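Local coordinates for protein type III effector NopAA (PDB 6SDU) that hydrolyses xyloglucan of the plant cell wall, as a glycoside hydrolase family 12 domain of a symbiotic effector delivered by type III secretion, at residues G102-A107 with Y214-T219; Y108-S113 with G210-G215; I119-N124 with I176-T181. All coordinates share one frame; numbering follows the deposited sequence.

All three contacts lie in one mixed sheet of the family 12 sandwich and are largely buried, though contact 2 runs out to an exposed turn at Ser113. Contacts 1 and 2 are successive lengths of the same antiparallel pair, strands 103-112 and 208-218, and share Tyr214 and Gly215. Contact 3 lies one strand farther across the sheet: strand 117-125, which neighbours 103-112, pairs in parallel with 174-180. Contacts 1 and 3 line the sugar site, the first with the carboxylate of Glu217, backed by Asp105, the third with a tryptophan and a methionine. Contact 2 carries a beta bulge and a polar cluster farther along the sheet.

Contact 1: G102-A107 with Y214-T219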
ATOM      1  N   GLY A 102      -4.544 -14.362   8.971  1.00 29.91           N
ATOM      2  CA  GLY A 102      -3.931 -13.210   9.602  1.00 23.78           C
ATOM      3  C   GLY A 102      -4.769 -11.961   9.410  1.00 29.48           C
ATOM      4  O   GLY A 102      -5.961 -12.003   9.084  1.00 29.20           O
ATOM      5  N   ALA A 103      -4.135 -10.821   9.693  1.00 23.49           N
ATOM      6  CA  ALA A 103      -4.768  -9.509   9.521  1.00 25.76           C
ATOM      7  C   ALA A 103      -3.786  -8.598   8.781  1.00 27.85           C
ATOM      8  O   ALA A 103      -2.766  -8.195   9.350  1.00 27.81           O
ATOM      9  CB  ALA A 103      -5.181  -8.928  10.864  1.00 21.32           C
ATOM     10  N   TRP A 104      -4.061  -8.315   7.501  1.00 27.57           N
ATOM     11  CA  TRP A 104      -3.130  -7.543   6.683  1.00 28.92           C
ATOM     12  C   TRP A 104      -3.828  -7.015   5.435  1.00 33.31           C
ATOM     13  O   TRP A 104      -4.940  -7.420   5.077  1.00 33.79           O
ATOM     14  CB  TRP A 104      -1.898  -8.380   6.297  1.00 27.63           C
ATOM     15  CG  TRP A 104      -2.246  -9.768   5.810  1.00 26.60           C
ATOM     16  CD1 TRP A 104      -2.237 -10.914   6.548  1.00 31.86           C
ATOM     17  CD2 TRP A 104      -2.660 -10.152   4.484  1.00 24.41           C
ATOM     18  NE1 TRP A 104      -2.615 -11.981   5.770  1.00 24.47           N
ATOM     19  CE2 TRP A 104      -2.881 -11.539   4.501  1.00 28.05           C
ATOM     20  CE3 TRP A 104      -2.867  -9.456   3.289  1.00 26.67           C
ATOM     21  CZ2 TRP A 104      -3.297 -12.251   3.359  1.00 32.19           C
ATOM     22  CZ3 TRP A 104      -3.269 -10.154   2.168  1.00 29.80           C
ATOM     23  CH2 TRP A 104      -3.489 -11.533   2.207  1.00 27.22           C
ATOM     24  N   ASP A 105      -3.157  -6.080   4.782  1.00 33.82           N
ATOM     25  CA  ASP A 105      -3.615  -5.569   3.506  1.00 26.14           C
ATOM     26  C   ASP A 105      -2.384  -5.287   2.663  1.00 24.62           C
ATOM     27  O   ASP A 105      -1.418  -4.714   3.152  1.00 27.72           O
ATOM     28  CB  ASP A 105      -4.496  -4.340   3.680  1.00 25.62           C
ATOM     29  CG  ASP A 105      -3.806  -3.210   4.433  1.00 40.68           C
ATOM     30  OD1 ASP A 105      -3.181  -2.332   3.773  1.00 33.22           O
ATOM     31  OD2 ASP A 105      -3.927  -3.173   5.677  1.00 35.39           O
ATOM     32  N   VAL A 106      -2.373  -5.817   1.444  1.00 24.92           N
ATOM     33  CA  VAL A 106      -1.331  -5.536   0.471  1.00 21.21           C
ATOM     34  C   VAL A 106      -1.774  -4.264  -0.244  1.00 25.03           C
ATOM     35  O   VAL A 106      -2.878  -4.223  -0.796  1.00 29.60           O
ATOM     36  CB  VAL A 106      -1.163  -6.712  -0.512  1.00 21.90           C
ATOM     37  CG1 VAL A 106      -0.096  -6.407  -1.538  1.00 24.33           C
ATOM     38  CG2 VAL A 106      -0.789  -7.980   0.256  1.00 25.42           C
ATOM     39  N   ALA A 107      -0.949  -3.214  -0.221  1.00 31.13           N
ATOM     40  CA  ALA A 107      -1.438  -1.947  -0.763  1.00 35.53           C
ATOM     41  C   ALA A 107      -0.346  -1.123  -1.431  1.00 37.13           C
ATOM     42  O   ALA A 107       0.816  -1.147  -1.012  1.00 31.76           O
ATOM     43  CB  ALA A 107      -2.067  -1.085   0.343  1.00 30.17           C
ATOM     44  N   TYR A 214       4.858   0.193  -2.511  1.00 28.54           N
ATOM     45  CA  TYR A 214       4.069  -1.034  -2.513  1.00 29.73           C
ATOM     46  C   TYR A 214       4.595  -2.017  -1.468  1.00 34.05           C
ATOM     47  O   TYR A 214       5.801  -2.269  -1.402  1.00 37.29           O
ATOM     48  CB  TYR A 214       4.063  -1.699  -3.898  1.00 27.12           C
ATOM     49  CG  TYR A 214       2.954  -2.717  -4.063  1.00 29.82           C
ATOM     50  CD1 TYR A 214       1.616  -2.327  -4.084  1.00 30.29           C
ATOM     51  CD2 TYR A 214       3.242  -4.081  -4.195  1.00 43.27           C
ATOM     52  CE1 TYR A 214       0.587  -3.272  -4.251  1.00 34.68           C
ATOM     53  CE2 TYR A 214       2.226  -5.034  -4.358  1.00 39.91           C
ATOM     54  CZ  TYR A 214       0.902  -4.626  -4.376  1.00 37.63           C
ATOM     55  OH  TYR A 214      -0.106  -5.574  -4.528  1.00 31.72           O
ATOM     56  N   GLY A 215       3.684  -2.599  -0.695  1.00 29.24           N
ATOM     57  CA  GLY A 215       4.081  -3.540   0.340  1.00 31.55           C
ATOM     58  C   GLY A 215       2.870  -4.093   1.050  1.00 27.25           C
ATOM     59  O   GLY A 215       1.791  -4.172   0.461  1.00 37.70           O
ATOM     60  N   VAL A 216       3.058  -4.531   2.302  1.00 27.47           N
ATOM     61  CA  VAL A 216       1.965  -5.078   3.102  1.00 28.90           C
ATOM     62  C   VAL A 216       1.954  -4.439   4.494  1.00 33.42           C
ATOM     63  O   VAL A 216       2.979  -4.418   5.195  1.00 31.27           O
ATOM     64  CB  VAL A 216       2.034  -6.629   3.163  1.00 30.94           C
ATOM     65  CG1 VAL A 216       3.346  -7.118   3.707  1.00 30.39           C
ATOM     66  CG2 VAL A 216       0.857  -7.225   3.931  1.00 29.51           C
ATOM     67  N   GLU A 217       0.791  -3.913   4.900  1.00 30.82           N
ATOM     68  CA  GLU A 217       0.595  -3.426   6.265  1.00 24.48           C
ATOM     69  C   GLU A 217       0.130  -4.614   7.095  1.00 26.94           C
ATOM     70  O   GLU A 217      -0.998  -5.084   6.909  1.00 28.03           O
ATOM     71  CB  GLU A 217      -0.462  -2.326   6.306  1.00 26.58           C
ATOM     72  CG  GLU A 217      -0.113  -1.037   5.547  1.00 36.24           C
ATOM     73  CD  GLU A 217      -1.195   0.027   5.671  1.00 38.34           C
ATOM     74  OE1 GLU A 217      -2.389  -0.266   5.358  1.00 40.73           O
ATOM     75  OE2 GLU A 217      -0.849   1.154   6.086  1.00 43.72           O
ATOM     76  N   ILE A 218       0.969  -5.098   8.014  1.00 26.09           N
ATOM     77  CA  ILE A 218       0.652  -6.304   8.777  1.00 22.37           C
ATOM     78  C   ILE A 218       0.117  -5.918  10.146  1.00 28.82           C
ATOM     79  O   ILE A 218       0.805  -5.279  10.950  1.00 32.79           O
ATOM     80  CB  ILE A 218       1.869  -7.227   8.904  1.00 21.25           C
ATOM     81  CG1 ILE A 218       2.399  -7.562   7.522  1.00 21.49           C
ATOM     82  CG2 ILE A 218       1.494  -8.519   9.676  1.00 29.86           C
ATOM     83  CD1 ILE A 218       3.678  -8.295   7.551  1.00 16.18           C
ATOM     84  N   THR A 219      -1.109  -6.337  10.426  1.00 32.24           N
ATOM     85  CA  THR A 219      -1.636  -6.187  11.768  1.00 28.07           C
ATOM     86  C   THR A 219      -1.391  -7.453  12.584  1.00 25.13           C
ATOM     87  O   THR A 219      -0.986  -7.370  13.747  1.00 25.83           O
ATOM     88  CB  THR A 219      -3.121  -5.789  11.714  1.00 29.49           C
ATOM     89  OG1 THR A 219      -3.218  -4.436  11.229  1.00 36.14           O
ATOM     90  CG2 THR A 219      -3.773  -5.859  13.105  1.00 25.17           C
TER
HETATM   91  O   HOH W   1      -2.834  -4.401   8.533  1.00 25.82           O
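Asp105 and Glu217 face each other across strands 103-107 and 214-218, antiparallel neighbours in the larger sheet of the beta-jelly-roll sandwich of glycoside hydrolase family 12. Backbone bonds form the frame. Asp105 with Glu217 and Ala107 with Gly215 are hydrogen-bonded pairs, each exchanging two bonds, such as Glu217 N to Asp105 O at 2.9 Å. Thr219 N still reaches Ala103 O (2.7 Å), joining the segments up to the corner where the chain leaves the sheet. At the intervening non-hydrogen-bonded pairs, CA-H groups point at carbonyls, as where Val106 CA lies 3.4 Å from Gly215 O.

Apolar contacts occupy the face of Trp104, Val106, Val216 and Ile218, which looks into the sandwich, where Phe227 and Phe229 of strand 225-236 meet it. Branched and aromatic residues suit this interior: Val216 CG2 packs against Trp104 CB at 3.8 Å and also borders Val106 CG2. The Tyr214 ring, its CG anti to the backbone N (chi1 -163°), swings across to Val106, whose CG1 is 3.5 Å from Tyr214 CZ; its hydroxyl is hydrogen-bonded to Gln96 and Thr123.

The opposite face carries the acids Asp105 and Glu217, the latter at the sugar site. Asp105 OD1 stands 2.7 Å from Glu217 OE1, with the carboxylate planes turned 85° apart. The Glu217 side chain is extended beyond CG, and its OE2 is hydrogen-bonded to O2 of a bound glucose unit. One water donates to both Asp105 OD2 and Glu217 O, and its oxygen lies 2.7 Å from Thr219 OG1.

Contact 2: Y108-S113 with G210-G215; sequences YDIWDS and GSVQYG
A classic beta bulge ends this antiparallel pair: Gly210 and Ser211 together face Trp111. The carbonyl Trp111 O accepts from Gly210 N at 2.9 Å and from Ser211 N at 3.3 Å, both donors coming from the same face of its plane. Glycine suits the first bulge position because a beta carbon there would run into the backbone of the facing strand, at Ser113 N and Asp112 C. Beyond the bulge the antiparallel ladder continues, with Asp109 and Gln213 as a hydrogen-bonded pair.

On the face of Asp109, Trp111 and Gln213, one indole N-H serves two oxygens. Trp111 NE1 donates to Asp109 OD2 at 2.9 Å, meeting it from above the carboxylate plane, and makes a weak bond to Gln213 OE1 (3.3 Å). Gln213 reaches it with a chain extended beyond CG, its amide plane turned 62° from the indole. The two acceptors, not bonded to each other, share this donor.

The other face is apolar. Tyr214 CD1 sits 3.4 Å above the Tyr108 ring plane, over its centre, yet the rings meet obliquely, with planes at 47°. Val212 CG1 touches the edge of the Tyr108 ring at CD1, 4.2 Å away. The Tyr108 hydroxyl is satisfied by Ser92.

Strand 72-83 pairs with the outer side of segment 210-215, while strand 117-125 pairs with that of segment 108-113. Ile191 of helix 191-200 packs on Ile110 and Val212, and Trp232 of strand 225-236, in the other sheet, meets both tyrosine rings.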
ATOM      1  N   TYR A 108      -0.764  -0.340  -2.447  1.00 30.45           N
ATOM      2  CA  TYR A 108       0.020   0.772  -2.964  1.00 28.51           C
ATOM      3  C   TYR A 108      -0.081   1.907  -1.957  1.00 25.97           C
ATOM      4  O   TYR A 108      -1.140   2.119  -1.354  1.00 32.62           O
ATOM      5  CB  TYR A 108      -0.529   1.268  -4.312  1.00 33.49           C
ATOM      6  CG  TYR A 108      -0.029   0.482  -5.479  1.00 31.90           C
ATOM      7  CD1 TYR A 108       1.213   0.750  -6.038  1.00 28.93           C
ATOM      8  CD2 TYR A 108      -0.774  -0.571  -5.990  1.00 26.10           C
ATOM      9  CE1 TYR A 108       1.691   0.006  -7.102  1.00 29.78           C
ATOM     10  CE2 TYR A 108      -0.308  -1.319  -7.060  1.00 31.61           C
ATOM     11  CZ  TYR A 108       0.934  -1.035  -7.599  1.00 29.83           C
ATOM     12  OH  TYR A 108       1.418  -1.772  -8.653  1.00 30.58           O
ATOM     13  N   ASP A 109       1.024   2.607  -1.741  1.00 28.09           N
ATOM     14  CA  ASP A 109       1.072   3.766  -0.849  1.00 29.93           C
ATOM     15  C   ASP A 109       1.681   4.909  -1.659  1.00 33.67           C
ATOM     16  O   ASP A 109       2.886   4.926  -1.914  1.00 37.79           O
ATOM     17  CB  ASP A 109       1.884   3.454   0.414  1.00 30.07           C
ATOM     18  CG  ASP A 109       1.410   4.232   1.649  1.00 33.04           C
ATOM     19  OD1 ASP A 109       0.205   4.558   1.770  1.00 36.01           O
ATOM     20  OD2 ASP A 109       2.266   4.538   2.499  1.00 42.67           O
ATOM     21  N   ILE A 110       0.851   5.841  -2.111  1.00 37.52           N
ATOM     22  CA  ILE A 110       1.292   6.925  -2.975  1.00 27.65           C
ATOM     23  C   ILE A 110       1.250   8.231  -2.187  1.00 31.32           C
ATOM     24  O   ILE A 110       0.216   8.581  -1.607  1.00 30.73           O
ATOM     25  CB  ILE A 110       0.436   6.991  -4.251  1.00 30.97           C
ATOM     26  CG1 ILE A 110       0.536   5.673  -5.003  1.00 28.61           C
ATOM     27  CG2 ILE A 110       0.863   8.185  -5.182  1.00 28.83           C
ATOM     28  CD1 ILE A 110      -0.688   5.350  -5.802  1.00 22.17           C
ATOM     29  N   TRP A 111       2.369   8.954  -2.172  1.00 33.38           N
ATOM     30  CA  TRP A 111       2.494  10.188  -1.409  1.00 33.51           C
ATOM     31  C   TRP A 111       2.758  11.381  -2.319  1.00 33.06           C
ATOM     32  O   TRP A 111       3.341  11.248  -3.393  1.00 36.66           O
ATOM     33  CB  TRP A 111       3.637  10.105  -0.417  1.00 31.36           C
ATOM     34  CG  TRP A 111       3.468   9.078   0.646  1.00 30.32           C
ATOM     35  CD1 TRP A 111       3.808   7.742   0.594  1.00 23.49           C
ATOM     36  CD2 TRP A 111       2.902   9.304   1.932  1.00 28.12           C
ATOM     37  NE1 TRP A 111       3.474   7.126   1.794  1.00 29.30           N
ATOM     38  CE2 TRP A 111       2.931   8.072   2.630  1.00 26.86           C
ATOM     39  CE3 TRP A 111       2.366  10.432   2.564  1.00 27.31           C
ATOM     40  CZ2 TRP A 111       2.461   7.946   3.936  1.00 37.12           C
ATOM     41  CZ3 TRP A 111       1.892  10.309   3.864  1.00 31.84           C
ATOM     42  CH2 TRP A 111       1.939   9.073   4.537  1.00 32.74           C
ATOM     43  N   ASP A 112       2.341  12.555  -1.882  1.00 34.36           N
ATOM     44  CA  ASP A 112       2.814  13.736  -2.578  1.00 34.58           C
ATOM     45  C   ASP A 112       4.108  14.199  -1.913  1.00 39.16           C
ATOM     46  O   ASP A 112       4.494  13.703  -0.852  1.00 40.08           O
ATOM     47  CB  ASP A 112       1.743  14.820  -2.599  1.00 41.99           C
ATOM     48  CG  ASP A 112       1.430  15.393  -1.240  1.00 44.70           C
ATOM     49  OD1 ASP A 112       1.567  14.687  -0.220  1.00 50.03           O
ATOM     50  OD2 ASP A 112       1.014  16.570  -1.204  1.00 41.97           O
ATOM     51  N   SER A 113       4.814  15.125  -2.570  1.00 43.33           N
ATOM     52  CA  SER A 113       6.129  15.526  -2.064  1.00 43.22           C
ATOM     53  C   SER A 113       6.058  16.143  -0.673  1.00 43.37           C
ATOM     54  O   SER A 113       6.971  15.945   0.140  1.00 44.97           O
ATOM     55  CB  SER A 113       6.803  16.487  -3.042  1.00 39.82           C
ATOM     56  OG  SER A 113       7.225  15.755  -4.178  1.00 46.80           O
ATOM     57  N   GLY A 210       5.227  12.527  -5.232  1.00 37.42           N
ATOM     58  CA  GLY A 210       6.484  12.269  -4.559  1.00 33.54           C
ATOM     59  C   GLY A 210       6.933  10.830  -4.676  1.00 42.72           C
ATOM     60  O   GLY A 210       7.921  10.536  -5.350  1.00 49.49           O
ATOM     61  N   SER A 211       6.262   9.922  -3.970  1.00 44.05           N
ATOM     62  CA  SER A 211       6.690   8.531  -3.920  1.00 43.55           C
ATOM     63  C   SER A 211       5.556   7.566  -4.258  1.00 41.54           C
ATOM     64  O   SER A 211       4.419   7.750  -3.816  1.00 43.50           O
ATOM     65  CB  SER A 211       7.229   8.223  -2.523  1.00 38.22           C
ATOM     66  OG  SER A 211       7.994   7.040  -2.541  1.00 50.92           O
ATOM     67  N   VAL A 212       5.878   6.511  -5.005  1.00 33.13           N
ATOM     68  CA  VAL A 212       4.971   5.392  -5.230  1.00 31.43           C
ATOM     69  C   VAL A 212       5.528   4.210  -4.442  1.00 30.14           C
ATOM     70  O   VAL A 212       6.652   3.767  -4.701  1.00 31.79           O
ATOM     71  CB  VAL A 212       4.823   5.033  -6.719  1.00 32.16           C
ATOM     72  CG1 VAL A 212       4.094   3.690  -6.861  1.00 24.11           C
ATOM     73  CG2 VAL A 212       4.049   6.092  -7.448  1.00 40.16           C
ATOM     74  N   GLN A 213       4.774   3.720  -3.460  1.00 31.27           N
ATOM     75  CA  GLN A 213       5.215   2.601  -2.623  1.00 31.74           C
ATOM     76  C   GLN A 213       4.305   1.382  -2.781  1.00 34.86           C
ATOM     77  O   GLN A 213       3.131   1.508  -3.145  1.00 35.68           O
ATOM     78  CB  GLN A 213       5.270   3.010  -1.148  1.00 26.73           C
ATOM     79  CG  GLN A 213       6.162   4.189  -0.891  1.00 34.08           C
ATOM     80  CD  GLN A 213       6.102   4.717   0.538  1.00 39.80           C
ATOM     81  OE1 GLN A 213       5.216   4.369   1.330  1.00 35.56           O
ATOM     82  NE2 GLN A 213       7.040   5.586   0.861  1.00 45.50           N
ATOM     83  N   TYR A 214       4.858   0.193  -2.511  1.00 28.54           N
ATOM     84  CA  TYR A 214       4.069  -1.034  -2.513  1.00 29.73           C
ATOM     85  C   TYR A 214       4.595  -2.017  -1.468  1.00 34.05           C
ATOM     86  O   TYR A 214       5.801  -2.269  -1.402  1.00 37.29           O
ATOM     87  CB  TYR A 214       4.063  -1.699  -3.898  1.00 27.12           C
ATOM     88  CG  TYR A 214       2.954  -2.717  -4.063  1.00 29.82           C
ATOM     89  CD1 TYR A 214       1.616  -2.327  -4.084  1.00 30.29           C
ATOM     90  CD2 TYR A 214       3.242  -4.081  -4.195  1.00 43.27           C
ATOM     91  CE1 TYR A 214       0.587  -3.272  -4.251  1.00 34.68           C
ATOM     92  CE2 TYR A 214       2.226  -5.034  -4.358  1.00 39.91           C
ATOM     93  CZ  TYR A 214       0.902  -4.626  -4.376  1.00 37.63           C
ATOM     94  OH  TYR A 214      -0.106  -5.574  -4.528  1.00 31.72           O
ATOM     95  N   GLY A 215       3.684  -2.599  -0.695  1.00 29.24           N
ATOM     96  CA  GLY A 215       4.081  -3.540   0.340  1.00 31.55           C
ATOM     97  C   GLY A 215       2.870  -4.093   1.050  1.00 27.25           C
ATOM     98  O   GLY A 215       1.791  -4.172   0.461  1.00 37.70           O
TER

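Contact 3: I119-N124 with I176-T181; sequences IMLWTN and ISLLRT
Leu178 N donates to Met120 O at 2.7 Å in a nearly straight bond (N-H...O 169°), the shortest of four that tie strands 119-122 and 176-180 together. This is a parallel pair within an otherwise antiparallel sheet of the family 12 jelly roll. The bonds follow the parallel pattern: Met120 offers its N to Ile176 and its O to Leu178, and Trp122 its N to Leu178 and its O to Arg180. Ile119 and Leu121 turn their backbone groups the other way, to Ile110 and Tyr108 of strand 103-112. CA-H groups add support, Ile119 CA lying 3.2 Å from Ile176 O.

On one face, Ile119, Leu121, Ile176 and Leu178 supply hydrocarbon to the interior. Leu121 and Leu178 lie side by side, with Leu121 CD2 3.9 Å from Leu178 CB, and Ile194 of helix 191-200 packs on both. Aliphatic branches suit this apolar layer between sheet and helix.

The other face carries Met120 and Trp122, which touch the bound glucose. Leu179 lies beside Trp122, pointing the same way, and its CD1 makes a CH-pi contact, 3.8 Å from the centroid of the five-membered ring and 21° off the ring normal. A flat, polarisable indole is well suited to taking a methyl group over its face. Met120, with CG anti to the carbonyl carbon and a nearly extended chi2 (-158°), carries SD to the edge of the Trp122 indole, in its plane; the bend at chi3 then turns CE toward Glu217 OE1. Ser177, small enough to sit beside this longer chain, has OG 3.9 Å from Met120 CB. Trp122 NE1 is buried here without a polar partner in the model, and Met120 SD lies 3.7 Å from Trp122 NE1.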
ATOM      1  N   ILE A 119      -2.418   8.425  -0.788  1.00 30.36           N
ATOM      2  CA  ILE A 119      -3.393   7.664  -1.574  1.00 30.31           C
ATOM      3  C   ILE A 119      -3.011   6.184  -1.514  1.00 32.18           C
ATOM      4  O   ILE A 119      -1.895   5.807  -1.903  1.00 31.98           O
ATOM      5  CB  ILE A 119      -3.482   8.151  -3.028  1.00 29.30           C
ATOM      6  CG1 ILE A 119      -3.884   9.638  -3.074  1.00 30.72           C
ATOM      7  CG2 ILE A 119      -4.478   7.261  -3.836  1.00 22.91           C
ATOM      8  CD1 ILE A 119      -2.708  10.605  -3.097  1.00 36.35           C
ATOM      9  N   MET A 120      -3.928   5.353  -1.010  1.00 32.97           N
ATOM     10  CA  MET A 120      -3.716   3.916  -0.847  1.00 28.29           C
ATOM     11  C   MET A 120      -4.589   3.149  -1.828  1.00 30.48           C
ATOM     12  O   MET A 120      -5.752   3.506  -2.049  1.00 31.91           O
ATOM     13  CB  MET A 120      -4.047   3.445   0.577  1.00 25.94           C
ATOM     14  CG  MET A 120      -3.321   4.154   1.734  1.00 33.83           C
ATOM     15  SD  MET A 120      -3.315   3.118   3.225  1.00 30.21           S
ATOM     16  CE  MET A 120      -2.053   1.941   2.756  1.00 32.61           C
ATOM     17  N   LEU A 121      -4.026   2.110  -2.423  1.00 25.61           N
ATOM     18  CA  LEU A 121      -4.772   1.200  -3.284  1.00 27.97           C
ATOM     19  C   LEU A 121      -4.557  -0.203  -2.735  1.00 24.99           C
ATOM     20  O   LEU A 121      -3.447  -0.729  -2.819  1.00 32.15           O
ATOM     21  CB  LEU A 121      -4.327   1.292  -4.750  1.00 28.37           C
ATOM     22  CG  LEU A 121      -4.001   2.686  -5.324  1.00 34.81           C
ATOM     23  CD1 LEU A 121      -3.378   2.562  -6.728  1.00 29.19           C
ATOM     24  CD2 LEU A 121      -5.249   3.551  -5.360  1.00 34.37           C
ATOM     25  N   TRP A 122      -5.599  -0.776  -2.128  1.00 25.57           N
ATOM     26  CA  TRP A 122      -5.547  -2.124  -1.537  1.00 29.88           C
ATOM     27  C   TRP A 122      -5.872  -3.170  -2.611  1.00 30.64           C
ATOM     28  O   TRP A 122      -7.008  -3.244  -3.086  1.00 33.99           O
ATOM     29  CB  TRP A 122      -6.538  -2.238  -0.376  1.00 29.59           C
ATOM     30  CG  TRP A 122      -6.247  -1.371   0.860  1.00 31.13           C
ATOM     31  CD1 TRP A 122      -5.526  -0.202   0.910  1.00 30.24           C
ATOM     32  CD2 TRP A 122      -6.702  -1.616   2.201  1.00 26.04           C
ATOM     33  NE1 TRP A 122      -5.491   0.285   2.201  1.00 28.10           N
ATOM     34  CE2 TRP A 122      -6.202  -0.564   3.012  1.00 29.43           C
ATOM     35  CE3 TRP A 122      -7.467  -2.634   2.801  1.00 27.38           C
ATOM     36  CZ2 TRP A 122      -6.450  -0.492   4.393  1.00 28.06           C
ATOM     37  CZ3 TRP A 122      -7.712  -2.569   4.184  1.00 25.96           C
ATOM     38  CH2 TRP A 122      -7.196  -1.505   4.960  1.00 32.60           C
ATOM     39  N   THR A 123      -4.894  -3.996  -2.977  1.00 38.25           N
ATOM     40  CA  THR A 123      -5.138  -5.019  -3.999  1.00 34.12           C
ATOM     41  C   THR A 123      -5.659  -6.334  -3.421  1.00 35.80           C
ATOM     42  O   THR A 123      -6.509  -6.970  -4.039  1.00 36.24           O
ATOM     43  CB  THR A 123      -3.868  -5.291  -4.808  1.00 32.13           C
ATOM     44  OG1 THR A 123      -2.836  -5.813  -3.945  1.00 29.06           O
ATOM     45  CG2 THR A 123      -3.404  -4.018  -5.504  1.00 27.96           C
ATOM     46  N   ASN A 124      -5.122  -6.797  -2.288  1.00 31.61           N
ATOM     47  CA  ASN A 124      -5.582  -8.026  -1.639  1.00 29.66           C
ATOM     48  C   ASN A 124      -5.455  -7.792  -0.140  1.00 34.47           C
ATOM     49  O   ASN A 124      -4.505  -7.143   0.310  1.00 33.41           O
ATOM     50  CB  ASN A 124      -4.781  -9.270  -2.079  1.00 27.51           C
ATOM     51  CG  ASN A 124      -5.513 -10.597  -1.782  1.00 30.51           C
ATOM     52  OD1 ASN A 124      -6.614 -10.626  -1.211  1.00 28.00           O
ATOM     53  ND2 ASN A 124      -4.884 -11.698  -2.158  1.00 28.88           N
ATOM     54  N   ILE A 176      -6.711   9.021   1.407  1.00 31.80           N
ATOM     55  CA  ILE A 176      -7.747   8.517   0.512  1.00 30.56           C
ATOM     56  C   ILE A 176      -7.362   7.075   0.182  1.00 33.79           C
ATOM     57  O   ILE A 176      -6.269   6.830  -0.352  1.00 29.36           O
ATOM     58  CB  ILE A 176      -7.858   9.367  -0.769  1.00 32.48           C
ATOM     59  CG1 ILE A 176      -8.015  10.857  -0.457  1.00 39.86           C
ATOM     60  CG2 ILE A 176      -9.034   8.910  -1.623  1.00 26.37           C
ATOM     61  CD1 ILE A 176      -9.361  11.193   0.136  1.00 47.99           C
ATOM     62  N   SER A 177      -8.243   6.122   0.499  1.00 29.31           N
ATOM     63  CA  SER A 177      -7.972   4.698   0.300  1.00 29.81           C
ATOM     64  C   SER A 177      -8.961   4.085  -0.683  1.00 27.65           C
ATOM     65  O   SER A 177     -10.175   4.250  -0.531  1.00 31.26           O
ATOM     66  CB  SER A 177      -8.051   3.936   1.619  1.00 30.62           C
ATOM     67  OG  SER A 177      -7.216   4.520   2.587  1.00 34.59           O
ATOM     68  N   LEU A 178      -8.449   3.356  -1.667  1.00 27.96           N
ATOM     69  CA  LEU A 178      -9.283   2.629  -2.615  1.00 31.96           C
ATOM     70  C   LEU A 178      -9.096   1.136  -2.364  1.00 28.06           C
ATOM     71  O   LEU A 178      -7.969   0.635  -2.429  1.00 30.39           O
ATOM     72  CB  LEU A 178      -8.928   2.989  -4.058  1.00 26.73           C
ATOM     73  CG  LEU A 178      -9.485   4.336  -4.533  1.00 26.26           C
ATOM     74  CD1 LEU A 178      -8.781   5.492  -3.872  1.00 25.17           C
ATOM     75  CD2 LEU A 178      -9.381   4.446  -6.066  1.00 28.39           C
ATOM     76  N   LEU A 179     -10.190   0.435  -2.080  1.00 32.15           N
ATOM     77  CA  LEU A 179     -10.173  -1.006  -1.845  1.00 37.65           C
ATOM     78  C   LEU A 179     -10.768  -1.662  -3.083  1.00 40.00           C
ATOM     79  O   LEU A 179     -11.894  -1.342  -3.464  1.00 41.68           O
ATOM     80  CB  LEU A 179     -10.984  -1.386  -0.597  1.00 27.35           C
ATOM     81  CG  LEU A 179     -10.279  -1.366   0.758  1.00 34.13           C
ATOM     82  CD1 LEU A 179      -9.684  -0.011   1.069  1.00 22.91           C
ATOM     83  CD2 LEU A 179     -11.260  -1.801   1.874  1.00 39.50           C
ATOM     84  N   ARG A 180     -10.009  -2.551  -3.724  1.00 42.00           N
ATOM     85  CA  ARG A 180     -10.525  -3.212  -4.916  1.00 33.72           C
ATOM     86  C   ARG A 180     -11.745  -4.049  -4.558  1.00 39.12           C
ATOM     87  O   ARG A 180     -11.701  -4.865  -3.630  1.00 39.59           O
ATOM     88  CB  ARG A 180      -9.453  -4.097  -5.546  1.00 34.05           C
ATOM     89  CG  ARG A 180      -8.934  -3.551  -6.853  1.00 47.46           C
ATOM     90  CD  ARG A 180      -8.067  -4.542  -7.553  1.00 48.25           C
ATOM     91  NE  ARG A 180      -8.890  -5.528  -8.222  1.00 59.72           N
ATOM     92  CZ  ARG A 180      -8.730  -5.892  -9.481  1.00 61.72           C
ATOM     93  NH1 ARG A 180      -7.772  -5.352 -10.213  1.00 55.77           N
ATOM     94  NH2 ARG A 180      -9.526  -6.803  -9.995  1.00 66.45           N
ATOM     95  N   THR A 181     -12.838  -3.852  -5.310  1.00 36.86           N
ATOM     96  CA  THR A 181     -14.061  -4.606  -5.048  1.00 34.65           C
ATOM     97  C   THR A 181     -13.866  -6.083  -5.329  1.00 37.71           C
ATOM     98  O   THR A 181     -14.593  -6.912  -4.775  1.00 42.84           O
ATOM     99  CB  THR A 181     -15.235  -4.052  -5.859  1.00 40.30           C
ATOM    100  OG1 THR A 181     -14.940  -4.121  -7.267  1.00 39.97           O
ATOM    101  CG2 THR A 181     -15.509  -2.609  -5.441  1.00 41.24           C
TER